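PDB 4QK0: GH127 beta-L-arabinofuranoside from Geobacillus stearothermophilus, which probably hydrolyses beta-L-arabinofuranosides, releasing L-arabinose, as a family 127 glycoside hydrolase. Local coordinates for residues A[62-67]-A[109-114]; A[51-56]-A[68-73]. One frame throughout, in Å; residues are numbered along the deposited sequence.

Contact 1: A[62-67]-A[109-114]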
# COMPACT_ATOMS: atom_id res chain seq x y z
N ALA A 62 39.18 -16.85 -15.70
CA ALA A 62 40.03 -17.33 -16.78
C ALA A 62 41.46 -17.45 -16.30
O ALA A 62 42.33 -17.82 -17.05
CB ALA A 62 39.98 -16.38 -17.94
N GLY A 63 41.70 -17.13 -15.04
CA GLY A 63 43.07 -17.16 -14.49
C GLY A 63 43.95 -16.02 -14.99
O GLY A 63 45.16 -16.17 -15.03
N GLU A 64 43.36 -14.89 -15.35
CA GLU A 64 44.09 -13.76 -15.87
C GLU A 64 44.07 -12.60 -14.90
O GLU A 64 44.57 -11.55 -15.19
CB GLU A 64 43.49 -13.33 -17.21
CG GLU A 64 43.81 -14.35 -18.28
CD GLU A 64 42.95 -14.23 -19.52
OE1 GLU A 64 42.45 -13.11 -19.82
OE2 GLU A 64 42.77 -15.28 -20.20
N SER A 65 43.54 -12.81 -13.72
CA SER A 65 43.57 -11.80 -12.73
C SER A 65 43.32 -12.44 -11.40
O SER A 65 42.94 -13.61 -11.33
CB SER A 65 42.52 -10.74 -13.09
OG SER A 65 42.31 -9.84 -12.05
N ASP A 66 43.55 -11.69 -10.34
CA ASP A 66 43.38 -12.19 -8.98
C ASP A 66 42.37 -11.35 -8.26
O ASP A 66 42.23 -10.18 -8.53
CB ASP A 66 44.73 -12.21 -8.21
CG ASP A 66 45.37 -13.57 -8.22
OD1 ASP A 66 45.74 -14.02 -9.32
OD2 ASP A 66 45.47 -14.22 -7.14
N GLY A 67 41.70 -11.97 -7.31
CA GLY A 67 40.77 -11.27 -6.47
C GLY A 67 39.58 -12.14 -6.16
O GLY A 67 39.47 -13.24 -6.66
N LEU A 109 35.31 -14.94 -22.38
CA LEU A 109 34.36 -15.97 -21.97
C LEU A 109 34.88 -17.36 -22.31
O LEU A 109 34.82 -18.27 -21.48
CB LEU A 109 33.00 -15.77 -22.62
CG LEU A 109 32.30 -14.46 -22.33
CD1 LEU A 109 30.96 -14.39 -23.03
CD2 LEU A 109 32.09 -14.25 -20.84
N GLY A 110 35.36 -17.53 -23.56
CA GLY A 110 35.93 -18.81 -24.01
C GLY A 110 37.07 -19.28 -23.12
O GLY A 110 37.16 -20.47 -22.80
N ARG A 111 37.90 -18.36 -22.62
CA ARG A 111 38.96 -18.77 -21.65
C ARG A 111 38.46 -19.01 -20.25
O ARG A 111 39.07 -19.74 -19.52
CB ARG A 111 40.11 -17.75 -21.64
CG ARG A 111 40.76 -17.59 -23.03
CD ARG A 111 42.03 -16.73 -23.01
NE ARG A 111 41.86 -15.36 -22.49
CZ ARG A 111 41.41 -14.31 -23.19
NH1 ARG A 111 41.08 -14.43 -24.47
NH2 ARG A 111 41.27 -13.13 -22.62
N ALA A 112 37.34 -18.40 -19.83
CA ALA A 112 36.79 -18.69 -18.47
C ALA A 112 36.03 -19.99 -18.46
O ALA A 112 35.72 -20.54 -17.41
CB ALA A 112 35.87 -17.56 -18.04
N GLN A 113 35.63 -20.48 -19.63
CA GLN A 113 34.81 -21.71 -19.70
C GLN A 113 35.58 -22.97 -19.24
O GLN A 113 36.74 -23.18 -19.62
CB GLN A 113 34.31 -21.95 -21.13
CG GLN A 113 33.33 -23.11 -21.24
CD GLN A 113 32.70 -23.18 -22.61
OE1 GLN A 113 33.34 -22.85 -23.57
NE2 GLN A 113 31.41 -23.53 -22.69
N GLN A 114 34.96 -23.77 -18.37
CA GLN A 114 35.56 -25.00 -17.88
C GLN A 114 35.65 -26.02 -19.03
O GLN A 114 34.94 -25.91 -20.01
CB GLN A 114 34.76 -25.54 -16.68
CG GLN A 114 34.94 -24.68 -15.41
CD GLN A 114 34.17 -25.20 -14.21
OE1 GLN A 114 33.76 -26.36 -14.18
NE2 GLN A 114 33.94 -24.33 -13.20
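Glu64 and Arg111 meet in a two-bond salt bridge between the loop 62-67 and the last turn of the helix that ends in 109-114. Arg111 NH2 donates to Glu64 OE1 over 3.0 Å at an N-H...O angle of 163°, and OE1 receives it on its syn lone pair. The second bond, Arg111 NE to Glu64 OE2, is modelled at 2.5 Å, very short, and its exact length is doubtful. Carboxylate and guanidinium planes lie 18° apart, Glu64 CD sits in the guanidinium plane at its NE/NH2 edge, and the paired bonds restrain both groups from turning. Glu64 gets there with CG anti to its carbonyl carbon (chi1 -71°) and an extended chain beyond; Arg111 bends at chi3, and the two side chains cross at about a right angle.

Helix 54-61 ends in a Schellman motif with Gly63 at positive phi; just beyond it, Glu64 CB points toward helix 96-112. Both helices lie in the GH127 catalytic domain, which, as in other six-hairpin glycosidases, is probably an (alpha/alpha)6 barrel.

Apolar packing lies beneath the salt bridge. Ala62 CB rests 3.9 Å from Arg111 CB and 4.3 Å from Ala112 CB, and the CA atoms of Ala62 and Ala112 also approach to 3.9 Å, a closeness that two small side chains permit. Ala112, buried, also touches Ala61 and Leu119, while Ala62 and Glu64 reach Leu108.

Contact 2: A[51-56]-A[68-73]; sequences PSHAIE and EFYGMV
The imidazole of His53 and the CB of Tyr70 form the tight part of this contact. Tyr70 CB sits over one face of the histidine ring, 4.0 Å from its centroid and 27° off the normal, a CH-pi contact whose shortest approach is His53 CG to Tyr70 CB at 3.7 Å. The rings themselves are oblique, with planes at 35° and centroids 5.2 Å apart. With CG anti to the backbone N (chi1 -176°), the phenol ring of Tyr70 extends past the histidine towards Pro51, where Tyr70 CE1 comes to 3.4 Å from Pro51 O. Ser52 O lies at the edge of the same ring, 3.8 Å from Tyr70 CD1.

The looser side is polar and hydrated. A water accepts a weak hydrogen bond from His53 ND1 and donates to Glu68 O, 2.7 Å from the water oxygen, bridging the segments where side chains do not meet. At the other end of the contact, Pro51 CD and Tyr70 OH are 4.1 Å apart, and both residues are exposed. Were His53 an alanine, Tyr70 CB would probably lose the ring face it rests on, and the bridging water its weak imidazole donor.

Within 51-56, Ser52 OG accepts from Ala54 N at 3.1 Å, an ST turn leading into helix 54-61. Asp44 OD1 hydrogen-bonds to the backbone N of both Ser52 and His53, Asn57 ND2 of the same helix to Tyr70 O, and Ala54 and Ile55 pack on helices 22-42 and 76-92.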
# COMPACT_ATOMS: atom_id res chain seq x y z
N PRO A 51 30.67 -0.39 -7.72
CA PRO A 51 31.40 -1.21 -8.67
C PRO A 51 30.58 -2.44 -9.14
O PRO A 51 29.65 -2.89 -8.44
CB PRO A 51 32.64 -1.65 -7.89
CG PRO A 51 32.74 -0.68 -6.77
CD PRO A 51 31.32 -0.36 -6.41
N SER A 52 30.83 -2.90 -10.36
CA SER A 52 30.12 -4.08 -10.85
C SER A 52 31.04 -5.29 -10.83
O SER A 52 30.59 -6.35 -10.49
CB SER A 52 29.49 -3.82 -12.23
OG SER A 52 30.26 -4.34 -13.27
N HIS A 53 32.29 -5.16 -11.25
CA HIS A 53 33.21 -6.29 -11.39
C HIS A 53 32.73 -7.36 -12.41
O HIS A 53 33.18 -8.51 -12.37
CB HIS A 53 33.46 -6.97 -10.02
CG HIS A 53 34.56 -6.35 -9.21
ND1 HIS A 53 35.83 -6.90 -9.15
CD2 HIS A 53 34.59 -5.25 -8.43
CE1 HIS A 53 36.59 -6.14 -8.38
NE2 HIS A 53 35.86 -5.14 -7.93
N ALA A 54 31.83 -7.02 -13.30
CA ALA A 54 31.21 -8.07 -14.10
C ALA A 54 32.24 -8.71 -15.05
O ALA A 54 32.24 -9.93 -15.24
CB ALA A 54 29.99 -7.55 -14.87
N ILE A 55 33.07 -7.87 -15.64
CA ILE A 55 34.11 -8.34 -16.57
C ILE A 55 35.26 -8.95 -15.76
O ILE A 55 35.78 -10.02 -16.09
CB ILE A 55 34.63 -7.20 -17.44
CG1 ILE A 55 33.52 -6.60 -18.31
CG2 ILE A 55 35.80 -7.65 -18.32
CD1 ILE A 55 32.97 -7.54 -19.35
N GLU A 56 35.61 -8.28 -14.68
CA GLU A 56 36.67 -8.71 -13.81
C GLU A 56 36.43 -10.14 -13.34
O GLU A 56 37.35 -10.96 -13.28
CB GLU A 56 36.82 -7.71 -12.63
CG GLU A 56 38.05 -7.91 -11.76
CD GLU A 56 39.35 -7.89 -12.55
OE1 GLU A 56 39.38 -7.42 -13.73
OE2 GLU A 56 40.36 -8.38 -11.98
N GLU A 68 38.70 -11.61 -5.31
CA GLU A 68 37.49 -12.26 -4.86
C GLU A 68 36.37 -11.94 -5.81
O GLU A 68 36.39 -10.91 -6.51
CB GLU A 68 37.12 -11.82 -3.43
CG GLU A 68 38.04 -12.50 -2.41
CD GLU A 68 37.95 -12.04 -0.95
OE1 GLU A 68 37.61 -10.88 -0.66
OE2 GLU A 68 38.36 -12.84 -0.08
N PHE A 69 35.46 -12.90 -5.95
CA PHE A 69 34.23 -12.66 -6.69
C PHE A 69 33.52 -11.43 -6.07
O PHE A 69 33.60 -11.22 -4.88
CB PHE A 69 33.31 -13.88 -6.60
CG PHE A 69 32.00 -13.67 -7.25
CD1 PHE A 69 30.92 -13.13 -6.54
CD2 PHE A 69 31.84 -13.99 -8.60
CE1 PHE A 69 29.70 -12.89 -7.20
CE2 PHE A 69 30.63 -13.78 -9.24
CZ PHE A 69 29.56 -13.23 -8.55
N TYR A 70 32.89 -10.62 -6.89
CA TYR A 70 32.09 -9.53 -6.40
C TYR A 70 30.78 -9.42 -7.17
O TYR A 70 30.76 -9.55 -8.39
CB TYR A 70 32.86 -8.22 -6.52
CG TYR A 70 32.14 -7.03 -5.95
CD1 TYR A 70 31.16 -6.34 -6.69
CD2 TYR A 70 32.42 -6.56 -4.66
CE1 TYR A 70 30.48 -5.24 -6.16
CE2 TYR A 70 31.75 -5.46 -4.13
CZ TYR A 70 30.78 -4.81 -4.89
OH TYR A 70 30.12 -3.71 -4.39
N GLY A 71 29.71 -9.09 -6.44
CA GLY A 71 28.43 -8.71 -7.06
C GLY A 71 27.35 -9.74 -6.81
O GLY A 71 27.47 -10.58 -5.89
N MSE A 72 26.30 -9.68 -7.61
CA MSE A 72 25.16 -10.58 -7.45
C MSE A 72 25.46 -11.92 -8.12
O MSE A 72 26.34 -12.04 -8.98
CB MSE A 72 23.93 -9.95 -8.11
CG MSE A 72 23.46 -8.63 -7.45
SE MSE A 72 23.21 -8.81 -5.48
CE MSE A 72 21.26 -9.17 -5.42
N VAL A 73 24.73 -12.93 -7.70
CA VAL A 73 24.95 -14.28 -8.19
C VAL A 73 24.69 -14.39 -9.72
O VAL A 73 25.30 -15.20 -10.40
CB VAL A 73 24.17 -15.27 -7.28
CG1 VAL A 73 22.69 -15.31 -7.61
CG2 VAL A 73 24.82 -16.62 -7.38
O HOH W 1 35.64 -9.56 -8.71

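Contacts 1 and 2 share the loop between helices 54-61 and 76-92 but fasten different parts of it. Contact 1 ties the start of that loop to the end of helix 96-112; contact 2 folds a later part back beside residues 51-53, which lead into helix 54-61. Contact 1 is partly buried, with Ala112 inside and its charged pair exposed, whereas none of the touching residues of contact 2 is buried. The first combines a salt bridge with alanine packing, the second a CH-pi contact with a water bridge. Their centres lie about 13 Å apart, their segments alternate along the chain, and a probable hydrogen bond between Ser65 and Glu56, modelled doubtfully short, joins them.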